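Local coordinates for protein L-asparaginase I (Vibrio cholerae, PDB 2OCD) that probably catalyses the hydrolysis of L-asparagine to L-aspartate and ammonium as a homotetrameric cytoplasmic enzyme of the asparaginase 1 family, at residues K4-A9 with H137-Y142; P44-F49 with N131-L136; H89-M94 with L149-R154; R160-H165 with T302-L307. All blocks are in the same frame, centred on the assembly; numbering follows the deposited sequence.

In the fold
From the N terminus, strand 5-12 is the first element to find a distant partner. Interaction 1 joins it to the end of helix 127-141 and closes a loop of more than 120 residues. Interaction 2 nests inside that loop: 44-49, entering the neighbouring strand 48-58, packs on the same helix a little earlier. The two touch, for example through Ile6 and Leu136. Interaction 3 opens within both loops and closes beyond them, at strand 147-151, so it crosses both. Interaction 4 follows in series and ties the strand 162-166 to helix 303-315 in the C-terminal domain. Lys163 links it back to Thr91 and Asp92 of interaction 3.

Interaction 1: K4-A9 with H137-Y142; sequences KHIYIA and HVAANY
Ile6 and Ala139 form the apolar part of this contact, and Lys4 lies over Ala140 beside it. Ile6 CD1 comes within 3.9 Å of Ala139 CB, a methyl-to-methyl approach between strand and helix. Two torsions set up the isoleucine. CG1 stands anti to the carbonyl carbon (chi1 -48°), and CD1 is then turned by a chi2 of -66°.

Lys4 uses its aliphatic chain. The residue was modelled in two conformers, and the distances given here hold for one of them, so the path of the chain beyond CB is uncertain. In this conformer CD of Lys4 lies 3.6 Å from Ala140 CB, and CB and CG rest near the same methyl. The chain bends at chi2 (83°), which takes CD out of the extended path. Further out, Lys4 CE is 3.4 Å from Ala140 O at the end of the helix. The Lys4 and Asn141 side chains cross at about a right angle. No hydrogen bond joins the two segments.

The small side chains of Ala139 and Ala140 let the chain at the start of the strand come close: the CA atoms of Lys4, just before it, and Ala140 are 6.0 Å apart. Pro47 touches Lys4, Ile6 and Ala140. Ile6 also packs on Val86 of the next strand, while its backbone bonds to Leu48 and Thr50. The arrangement is that of a helix lying on one face of a largely parallel sheet, as in the alpha/beta N-terminal domain of the asparaginases.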
# COMPACT_ATOMS: atom_id res chain seq x y z
N LYS B 4 26.77 -4.15 -25.50
CA LYS B 4 27.46 -4.20 -24.25
C LYS B 4 27.75 -5.68 -23.98
O LYS B 4 27.15 -6.55 -24.61
CB LYS B 4 26.58 -3.60 -23.13
CG LYS B 4 25.70 -2.37 -23.50
CD LYS B 4 24.35 -2.72 -24.19
CE LYS B 4 23.25 -1.62 -24.06
NZ LYS B 4 23.54 -0.33 -24.77
N HIS B 5 28.68 -5.96 -23.06
CA HIS B 5 29.03 -7.34 -22.64
C HIS B 5 29.10 -7.43 -21.09
O HIS B 5 29.95 -6.79 -20.49
CB HIS B 5 30.38 -7.75 -23.23
CG HIS B 5 30.61 -9.23 -23.26
ND1 HIS B 5 31.24 -9.86 -24.30
CD2 HIS B 5 30.22 -10.21 -22.41
CE1 HIS B 5 31.25 -11.16 -24.08
NE2 HIS B 5 30.64 -11.40 -22.94
N ILE B 6 28.24 -8.23 -20.48
CA ILE B 6 28.16 -8.35 -18.99
C ILE B 6 28.68 -9.69 -18.54
O ILE B 6 28.45 -10.72 -19.17
CB ILE B 6 26.73 -8.18 -18.45
CG1 ILE B 6 26.09 -6.93 -19.08
CG2 ILE B 6 26.74 -8.05 -16.93
CD1 ILE B 6 26.79 -5.57 -18.67
N TYR B 7 29.41 -9.66 -17.44
CA TYR B 7 30.00 -10.83 -16.90
C TYR B 7 29.09 -11.29 -15.75
O TYR B 7 28.79 -10.48 -14.86
CB TYR B 7 31.38 -10.48 -16.39
CG TYR B 7 32.06 -11.54 -15.58
CD1 TYR B 7 32.82 -12.51 -16.20
CD2 TYR B 7 32.00 -11.52 -14.20
CE1 TYR B 7 33.47 -13.48 -15.47
CE2 TYR B 7 32.65 -12.47 -13.45
CZ TYR B 7 33.38 -13.45 -14.08
OH TYR B 7 34.05 -14.39 -13.35
N ILE B 8 28.63 -12.56 -15.81
CA ILE B 8 27.84 -13.13 -14.76
C ILE B 8 28.67 -14.08 -13.98
O ILE B 8 29.24 -15.04 -14.54
CB ILE B 8 26.73 -13.95 -15.29
CG1 ILE B 8 25.87 -13.13 -16.25
CG2 ILE B 8 25.90 -14.47 -14.14
CD1 ILE B 8 24.90 -14.02 -17.01
N ALA B 9 28.76 -13.82 -12.69
CA ALA B 9 29.48 -14.66 -11.76
C ALA B 9 28.43 -15.47 -10.97
O ALA B 9 27.69 -14.90 -10.15
CB ALA B 9 30.28 -13.78 -10.83
N HIS B 137 19.58 -6.29 -18.26
CA HIS B 137 19.13 -5.13 -19.01
C HIS B 137 19.54 -3.82 -18.31
O HIS B 137 19.96 -2.86 -18.98
CB HIS B 137 17.60 -5.19 -19.23
CG HIS B 137 17.03 -3.99 -19.92
ND1 HIS B 137 17.42 -3.60 -21.18
CD2 HIS B 137 16.06 -3.13 -19.53
CE1 HIS B 137 16.72 -2.54 -21.54
NE2 HIS B 137 15.88 -2.24 -20.56
N VAL B 138 19.44 -3.79 -16.98
CA VAL B 138 19.71 -2.58 -16.18
C VAL B 138 21.20 -2.24 -16.14
O VAL B 138 21.59 -1.08 -16.28
CB VAL B 138 19.11 -2.75 -14.76
CG1 VAL B 138 19.65 -1.76 -13.81
CG2 VAL B 138 17.62 -2.59 -14.82
N ALA B 139 22.03 -3.25 -15.95
CA ALA B 139 23.48 -3.16 -16.14
C ALA B 139 23.92 -2.52 -17.45
O ALA B 139 24.85 -1.77 -17.47
CB ALA B 139 24.10 -4.56 -16.04
N ALA B 140 23.26 -2.86 -18.56
CA ALA B 140 23.68 -2.47 -19.88
C ALA B 140 23.00 -1.20 -20.33
O ALA B 140 23.61 -0.35 -20.97
CB ALA B 140 23.38 -3.57 -20.85
N ASN B 141 21.73 -1.05 -20.03
CA ASN B 141 21.02 0.14 -20.52
C ASN B 141 20.83 1.24 -19.49
O ASN B 141 20.39 2.34 -19.83
CB ASN B 141 19.69 -0.28 -21.15
CG ASN B 141 19.90 -1.14 -22.42
OD1 ASN B 141 20.71 -2.08 -22.44
ND2 ASN B 141 19.18 -0.81 -23.47
N TYR B 142 21.15 0.95 -18.23
CA TYR B 142 20.98 1.92 -17.17
C TYR B 142 22.04 1.74 -16.13
O TYR B 142 21.72 1.58 -14.98
CB TYR B 142 19.61 1.75 -16.48
CG TYR B 142 18.43 1.89 -17.40
CD1 TYR B 142 18.00 0.82 -18.18
CD2 TYR B 142 17.74 3.08 -17.50
CE1 TYR B 142 16.92 0.95 -19.04
CE2 TYR B 142 16.67 3.21 -18.37
CZ TYR B 142 16.27 2.13 -19.13
OH TYR B 142 15.21 2.24 -20.00

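Interaction 2: P44-F49 with N131-L136; sequences PEMPLF and NLLNAL
The helix-on-sheet layer of the N-terminal alpha/beta domain includes this contact, where Met46 and Pro47, just before strand 48-58, and Phe49 within it meet Leu133 and Leu136 of helix 127-141. The side chains that meet are apolar, though two carbons also come near backbone carbonyl oxygens. No hydrogen bond crosses between the segments.

Met46 is selenomethionine in this crystal. Its chain is bent at chi2 (-66°) and chi3 (-70°), which curls the end round toward the helix. It crosses both leucines at about a right angle. SE of Met46 rests 3.8 Å from Leu133 CD2. The terminal methyl goes further in: Met46 CE lies 3.5 Å from Leu136 CB and 3.6 Å from Leu133 O. The methyl thus touches two residues three apart on the helix, near a carbonyl oxygen as well as carbon.

Pro47 approaches from the same segment. Its CG is 3.9 Å from Leu136 O, with the leucine CB a little further off. Leu136 itself reaches Ile6 of strand 5-12 and Val86 of strand 84-88, so this one side chain spans several strands of the sheet.

The helix side is regular here, with Leu136 N bonded to Leu132 O. Met46 O accepts a hydrogen bond from Arg3 NE, and the Phe49 ring meets that of His42. The Phe49 side chain crosses Leu136 at about a right angle, and Phe49 CD1 stands 4.2 Å from Leu136 CD1.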
# COMPACT_ATOMS: atom_id res chain seq x y z
N PRO B 44 18.90 -9.07 -29.82
CA PRO B 44 19.71 -7.88 -30.14
C PRO B 44 19.69 -6.82 -29.06
O PRO B 44 20.68 -6.15 -28.83
CB PRO B 44 19.04 -7.36 -31.42
CG PRO B 44 18.50 -8.59 -32.06
CD PRO B 44 17.96 -9.38 -30.91
N GLU B 45 18.57 -6.68 -28.38
CA GLU B 45 18.44 -5.60 -27.43
C GLU B 45 18.89 -6.05 -26.04
O GLU B 45 18.78 -5.30 -25.10
CB GLU B 45 17.00 -5.08 -27.43
CG GLU B 45 15.91 -6.17 -27.42
CD GLU B 45 15.48 -6.65 -28.84
OE1 GLU B 45 14.93 -5.87 -29.63
OE2 GLU B 45 15.67 -7.84 -29.17
N MSE B 46 19.37 -7.28 -25.92
CA MSE B 46 20.02 -7.74 -24.70
C MSE B 46 21.51 -7.56 -24.92
O MSE B 46 21.94 -7.54 -26.05
CB MSE B 46 19.69 -9.21 -24.39
CG MSE B 46 18.29 -9.43 -23.80
SE MSE B 46 17.99 -8.64 -21.97
CE MSE B 46 19.10 -9.81 -20.83
N PRO B 47 22.30 -7.42 -23.83
CA PRO B 47 23.74 -7.40 -23.97
C PRO B 47 24.28 -8.82 -24.10
O PRO B 47 23.66 -9.78 -23.61
CB PRO B 47 24.21 -6.79 -22.66
CG PRO B 47 23.20 -7.28 -21.69
CD PRO B 47 21.88 -7.30 -22.41
N LEU B 48 25.42 -8.96 -24.75
CA LEU B 48 26.19 -10.21 -24.66
C LEU B 48 26.46 -10.51 -23.17
O LEU B 48 26.46 -9.61 -22.34
CB LEU B 48 27.53 -10.07 -25.41
CG LEU B 48 27.50 -9.96 -26.95
CD1 LEU B 48 28.93 -9.85 -27.48
CD2 LEU B 48 26.82 -11.15 -27.56
N PHE B 49 26.70 -11.77 -22.84
CA PHE B 49 27.06 -12.14 -21.49
C PHE B 49 27.93 -13.42 -21.48
O PHE B 49 27.71 -14.33 -22.27
CB PHE B 49 25.80 -12.33 -20.64
CG PHE B 49 24.95 -13.51 -21.03
CD1 PHE B 49 23.83 -13.34 -21.81
CD2 PHE B 49 25.27 -14.79 -20.60
CE1 PHE B 49 23.02 -14.44 -22.19
CE2 PHE B 49 24.51 -15.91 -20.96
CZ PHE B 49 23.38 -15.73 -21.77
N ASN B 131 14.49 -11.59 -12.67
CA ASN B 131 15.56 -10.97 -11.91
C ASN B 131 16.88 -10.96 -12.69
O ASN B 131 17.59 -9.98 -12.68
CB ASN B 131 15.79 -11.71 -10.58
CG ASN B 131 14.79 -11.34 -9.47
OD1 ASN B 131 14.70 -12.05 -8.48
ND2 ASN B 131 14.09 -10.23 -9.62
N LEU B 132 17.22 -12.04 -13.38
CA LEU B 132 18.43 -12.03 -14.19
C LEU B 132 18.25 -11.23 -15.49
O LEU B 132 19.17 -10.51 -15.94
CB LEU B 132 18.87 -13.45 -14.54
CG LEU B 132 20.22 -13.57 -15.25
CD1 LEU B 132 21.37 -12.81 -14.58
CD2 LEU B 132 20.57 -15.04 -15.45
N LEU B 133 17.08 -11.36 -16.09
CA LEU B 133 16.77 -10.64 -17.30
C LEU B 133 16.94 -9.15 -17.09
O LEU B 133 17.67 -8.48 -17.80
CB LEU B 133 15.36 -10.99 -17.75
CG LEU B 133 15.24 -11.13 -19.25
CD1 LEU B 133 14.06 -12.06 -19.61
CD2 LEU B 133 15.09 -9.69 -19.79
N ASN B 134 16.29 -8.60 -16.09
CA ASN B 134 16.37 -7.16 -15.89
C ASN B 134 17.70 -6.67 -15.29
O ASN B 134 18.08 -5.51 -15.52
CB ASN B 134 15.22 -6.68 -15.00
CG ASN B 134 13.86 -6.70 -15.71
OD1 ASN B 134 13.78 -6.87 -16.93
ND2 ASN B 134 12.78 -6.53 -14.91
N ALA B 135 18.36 -7.52 -14.49
CA ALA B 135 19.67 -7.17 -13.94
C ALA B 135 20.57 -6.96 -15.11
O ALA B 135 21.31 -5.96 -15.17
CB ALA B 135 20.25 -8.29 -13.06
N LEU B 136 20.51 -7.90 -16.05
CA LEU B 136 21.27 -7.76 -17.26
C LEU B 136 20.87 -6.50 -18.04
O LEU B 136 21.72 -5.71 -18.40
CB LEU B 136 21.18 -9.01 -18.14
CG LEU B 136 22.10 -10.19 -17.71
CD1 LEU B 136 21.92 -11.43 -18.63
CD2 LEU B 136 23.59 -9.79 -17.63

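Interaction 3: H89-M94 with L149-R154; sequences HGTDTM and LFFNNR. With ACT (acetate ion), chain G.
Thr91 and Phe151 meet with their side chains crossing at about a right angle. The threonine turns its methyl, not its hydroxyl, to the ring. Thr91 CG2 is 3.7 Å from Phe151 CZ and 3.8 Å from Phe151 CE1, so it comes to the far end of the phenylalanine. The split follows from chi1 (59°): OG1 lies between the backbone N and the carbonyl carbon, while CG2 is anti to that carbon. The hydroxyl is left to pair with Lys163 NZ.

Met94, a selenomethionine here, and Leu149 reach toward each other tip to tip. Met94 CG lies 3.8 Å from Leu149 CD1. The methyl CE and the leucine are modelled impossibly close, so the positions of both tips are doubtful, as is the approach of CE to Phe151.

The loop between strand 84-88 and helix 94-104 carries Thr91, predicted to be catalytic, and Asp92. Both are predicted to bind substrate. In the sheet, strand 147-151 ends at Phe151, where a type I' beta turn to Arg154 leads into the next, antiparallel strand. Two backbone bonds between Phe151 and Arg154 close this hairpin. The Phe151 ring also meets Phe172 edge-to-face, and Phe172 touches Thr91, Met94 and Leu149 too.

An acetate ion, probably from the crystallisation liquor, lies beside the loop. Asp92 N gives its OXT a weak hydrogen bond of 3.3 Å. Asp92 OD2 forms a salt bridge with Lys163 NZ, and OD1 takes a hydrogen bond from Asn247 ND2 of the third subunit.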
# COMPACT_ATOMS: atom_id res chain seq x y z
N HIS B 89 23.85 -15.19 -6.48
CA HIS B 89 24.17 -15.36 -5.06
C HIS B 89 22.93 -15.92 -4.36
O HIS B 89 21.83 -15.65 -4.76
CB HIS B 89 24.53 -13.99 -4.49
CG HIS B 89 25.18 -14.02 -3.14
ND1 HIS B 89 24.54 -14.47 -2.01
CD2 HIS B 89 26.41 -13.62 -2.75
CE1 HIS B 89 25.35 -14.35 -0.97
NE2 HIS B 89 26.48 -13.82 -1.40
N GLY B 90 23.10 -16.74 -3.33
CA GLY B 90 21.98 -17.15 -2.53
C GLY B 90 21.50 -15.99 -1.67
O GLY B 90 22.30 -15.13 -1.29
N THR B 91 20.21 -16.00 -1.35
CA THR B 91 19.58 -14.88 -0.66
C THR B 91 19.94 -14.77 0.83
O THR B 91 19.89 -13.67 1.39
CB THR B 91 18.00 -14.88 -0.79
OG1 THR B 91 17.50 -16.10 -0.26
CG2 THR B 91 17.53 -14.71 -2.24
N ASP B 92 20.26 -15.85 1.52
CA ASP B 92 20.39 -15.70 2.98
C ASP B 92 21.35 -14.57 3.39
O ASP B 92 21.09 -13.86 4.35
CB ASP B 92 20.79 -17.01 3.65
CG ASP B 92 19.65 -18.03 3.69
OD1 ASP B 92 19.92 -19.23 3.95
OD2 ASP B 92 18.48 -17.64 3.44
N THR B 93 22.46 -14.41 2.68
CA THR B 93 23.44 -13.43 3.07
C THR B 93 23.80 -12.50 1.91
O THR B 93 24.80 -11.81 1.93
CB THR B 93 24.71 -14.07 3.63
OG1 THR B 93 25.36 -14.77 2.58
CG2 THR B 93 24.41 -15.00 4.80
N MSE B 94 22.92 -12.44 0.94
CA MSE B 94 23.10 -11.61 -0.19
C MSE B 94 23.33 -10.18 0.23
O MSE B 94 24.09 -9.50 -0.43
CB MSE B 94 21.88 -11.70 -1.06
CG MSE B 94 21.97 -10.88 -2.26
SE MSE B 94 20.51 -11.39 -3.46
CE MSE B 94 19.32 -9.91 -3.23
N LEU B 149 21.56 -4.16 -5.65
CA LEU B 149 20.91 -5.45 -5.29
C LEU B 149 19.55 -5.46 -5.93
O LEU B 149 18.73 -4.57 -5.69
CB LEU B 149 20.82 -5.63 -3.76
CG LEU B 149 20.33 -6.96 -3.16
CD1 LEU B 149 20.87 -7.25 -1.72
CD2 LEU B 149 18.84 -7.09 -3.09
N PHE B 150 19.32 -6.44 -6.78
CA PHE B 150 18.08 -6.47 -7.50
C PHE B 150 17.18 -7.62 -7.00
O PHE B 150 17.61 -8.79 -7.00
CB PHE B 150 18.37 -6.55 -8.99
CG PHE B 150 17.17 -6.42 -9.84
CD1 PHE B 150 16.48 -5.22 -9.92
CD2 PHE B 150 16.72 -7.46 -10.58
CE1 PHE B 150 15.34 -5.09 -10.71
CE2 PHE B 150 15.59 -7.32 -11.36
CZ PHE B 150 14.90 -6.14 -11.41
N PHE B 151 15.98 -7.26 -6.54
CA PHE B 151 14.98 -8.23 -6.09
C PHE B 151 13.61 -7.57 -6.00
O PHE B 151 13.52 -6.34 -5.84
CB PHE B 151 15.37 -8.83 -4.73
CG PHE B 151 15.19 -10.34 -4.62
CD1 PHE B 151 16.15 -11.20 -5.11
CD2 PHE B 151 14.08 -10.87 -3.96
CE1 PHE B 151 16.01 -12.59 -4.97
CE2 PHE B 151 13.92 -12.25 -3.79
CZ PHE B 151 14.88 -13.11 -4.29
N ASN B 152 12.55 -8.37 -6.11
CA ASN B 152 11.18 -7.86 -6.07
C ASN B 152 11.04 -6.67 -7.03
O ASN B 152 10.55 -5.64 -6.64
CB ASN B 152 10.79 -7.41 -4.63
CG ASN B 152 11.22 -8.42 -3.52
OD1 ASN B 152 12.25 -8.23 -2.83
ND2 ASN B 152 10.43 -9.48 -3.33
N ASN B 153 11.58 -6.75 -8.24
CA ASN B 153 11.43 -5.68 -9.25
C ASN B 153 12.00 -4.31 -8.89
O ASN B 153 11.65 -3.28 -9.48
CB ASN B 153 9.97 -5.51 -9.65
CG ASN B 153 9.37 -6.77 -10.16
OD1 ASN B 153 9.94 -7.45 -11.02
ND2 ASN B 153 8.21 -7.12 -9.64
N ARG B 154 12.92 -4.28 -7.95
CA ARG B 154 13.53 -3.00 -7.58
C ARG B 154 15.04 -3.13 -7.37
O ARG B 154 15.53 -4.19 -6.98
CB ARG B 154 12.83 -2.42 -6.38
CG ARG B 154 13.15 -3.06 -5.05
CD ARG B 154 12.33 -2.41 -3.89
NE ARG B 154 10.98 -2.97 -3.85
CZ ARG B 154 10.58 -4.01 -3.10
NH1 ARG B 154 11.40 -4.60 -2.25
NH2 ARG B 154 9.35 -4.45 -3.20
C ACT G . 20.49 -20.03 0.07
O ACT G . 20.52 -20.41 -1.14
OXT ACT G . 19.97 -18.92 0.30
CH3 ACT G . 21.03 -20.85 1.22

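Interaction 4: R160-H165 with T302-L307; sequences RSRKSH and TPEAAL
The Arg162 guanidinium has Pro303 over one face, with CD of the proline 3.9 Å above the plane and over its centre. The Glu304 carboxylate meets the same group with its plane tilted by 49°. The two side chains cross at about a right angle. Arg162 NH1 and Glu304 OE2 form a salt bridge of 2.7 Å, and Glu304 OE1 is 3.0 Å from the same nitrogen. Both carboxylate oxygens thus gather round one end of the guanidinium.

The arginine chain is folded. CG lies between the backbone N and the carbonyl carbon (chi1 44°), and further bends at chi2 and chi3 follow. Arg162 and Thr302 slide past each other in opposite directions, bringing Arg162 CD to 3.4 Å from Thr302 CG2.

Thr302 is the N-cap of helix 303-315. Its OG1 accepts from Ala305 N at 2.8 Å with an N-H...O angle of 158°. Water 1 hydrogen-bonds to the same oxygen and donates to Ser161 O, so it bridges the two segments.

The contact joins strand 162-166, paired with 171-173, to the C-terminal domain, where Pro303 packs on Leu271 of the parallel sheet. Lys163, which follows Arg162 in the strand, belongs to the neighbouring contact around Thr91.

Glu304 stands in the first turn of the helix, close to its N terminus. The helix end and the arginine would both be expected to stabilise its negative charge. Within this largely buried contact they would probably favour the ionised carboxylate.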
# COMPACT_ATOMS: atom_id res chain seq x y z
N ARG B 160 22.54 -0.36 1.43
CA ARG B 160 21.31 0.06 2.14
C ARG B 160 20.26 -1.07 2.33
O ARG B 160 19.14 -0.81 2.84
CB ARG B 160 20.63 1.21 1.43
CG ARG B 160 21.51 2.39 1.30
CD ARG B 160 21.63 3.08 2.62
NE ARG B 160 21.76 4.52 2.44
CZ ARG B 160 21.40 5.40 3.36
NH1 ARG B 160 20.88 4.98 4.51
NH2 ARG B 160 21.55 6.69 3.10
N SER B 161 20.65 -2.30 1.99
CA SER B 161 19.69 -3.37 1.84
C SER B 161 19.65 -4.34 2.97
O SER B 161 20.62 -4.55 3.65
CB SER B 161 19.94 -4.12 0.52
OG SER B 161 19.44 -3.32 -0.56
N ARG B 162 18.50 -4.94 3.18
CA ARG B 162 18.44 -6.14 3.95
C ARG B 162 17.27 -7.02 3.64
O ARG B 162 16.28 -6.58 3.08
CB ARG B 162 18.52 -5.84 5.44
CG ARG B 162 17.67 -4.69 5.95
CD ARG B 162 18.42 -3.89 7.04
NE ARG B 162 17.96 -4.17 8.41
CZ ARG B 162 18.16 -5.29 9.12
NH1 ARG B 162 18.82 -6.36 8.63
NH2 ARG B 162 17.68 -5.34 10.35
N LYS B 163 17.43 -8.30 3.99
CA LYS B 163 16.40 -9.30 3.83
C LYS B 163 15.37 -9.14 4.93
O LYS B 163 15.57 -9.52 6.07
CB LYS B 163 16.97 -10.72 3.84
CG LYS B 163 15.97 -11.78 3.32
CD LYS B 163 16.72 -13.03 2.84
CE LYS B 163 15.89 -14.30 2.85
NZ LYS B 163 16.78 -15.52 2.89
N SER B 164 14.25 -8.57 4.52
CA SER B 164 13.19 -8.17 5.42
C SER B 164 12.21 -9.31 5.61
O SER B 164 11.57 -9.41 6.68
CB SER B 164 12.48 -6.97 4.80
OG SER B 164 12.08 -7.25 3.47
N HIS B 165 12.09 -10.17 4.59
CA HIS B 165 11.09 -11.24 4.63
C HIS B 165 11.69 -12.56 4.14
O HIS B 165 12.46 -12.57 3.17
CB HIS B 165 9.86 -10.84 3.81
CG HIS B 165 8.61 -11.60 4.14
ND1 HIS B 165 7.38 -10.99 4.27
CD2 HIS B 165 8.39 -12.93 4.33
CE1 HIS B 165 6.46 -11.91 4.52
NE2 HIS B 165 7.05 -13.09 4.57
N THR B 302 22.21 0.03 8.18
CA THR B 302 21.83 -1.35 8.43
C THR B 302 22.99 -2.06 9.22
O THR B 302 24.16 -1.61 9.23
CB THR B 302 21.58 -2.05 7.14
OG1 THR B 302 22.81 -2.10 6.40
CG2 THR B 302 20.53 -1.29 6.35
N PRO B 303 22.64 -3.05 10.02
CA PRO B 303 23.63 -3.91 10.65
C PRO B 303 24.62 -4.43 9.66
O PRO B 303 25.83 -4.45 9.93
CB PRO B 303 22.81 -5.10 11.14
CG PRO B 303 21.41 -4.45 11.48
CD PRO B 303 21.26 -3.34 10.45
N GLU B 304 24.09 -4.83 8.51
CA GLU B 304 24.91 -5.41 7.48
C GLU B 304 25.86 -4.37 6.89
O GLU B 304 27.04 -4.66 6.71
CB GLU B 304 24.11 -6.23 6.44
CG GLU B 304 22.71 -5.74 6.17
CD GLU B 304 21.61 -6.23 7.13
OE1 GLU B 304 21.06 -7.36 6.95
OE2 GLU B 304 21.23 -5.42 8.01
N ALA B 305 25.42 -3.14 6.62
CA ALA B 305 26.40 -2.15 6.14
C ALA B 305 27.41 -1.93 7.25
O ALA B 305 28.60 -1.64 6.98
CB ALA B 305 25.76 -0.83 5.68
N ALA B 306 26.97 -2.11 8.50
CA ALA B 306 27.77 -1.73 9.67
C ALA B 306 28.87 -2.75 9.96
O ALA B 306 29.97 -2.40 10.41
CB ALA B 306 26.88 -1.54 10.88
N LEU B 307 28.55 -4.01 9.70
CA LEU B 307 29.47 -5.11 9.87
C LEU B 307 30.44 -5.05 8.74
O LEU B 307 31.67 -5.26 8.94
CB LEU B 307 28.72 -6.44 9.91
CG LEU B 307 28.52 -6.68 11.41
CD1 LEU B 307 27.14 -7.29 11.82
CD2 LEU B 307 29.72 -7.49 11.90
O HOH W 1 22.53 -2.95 3.98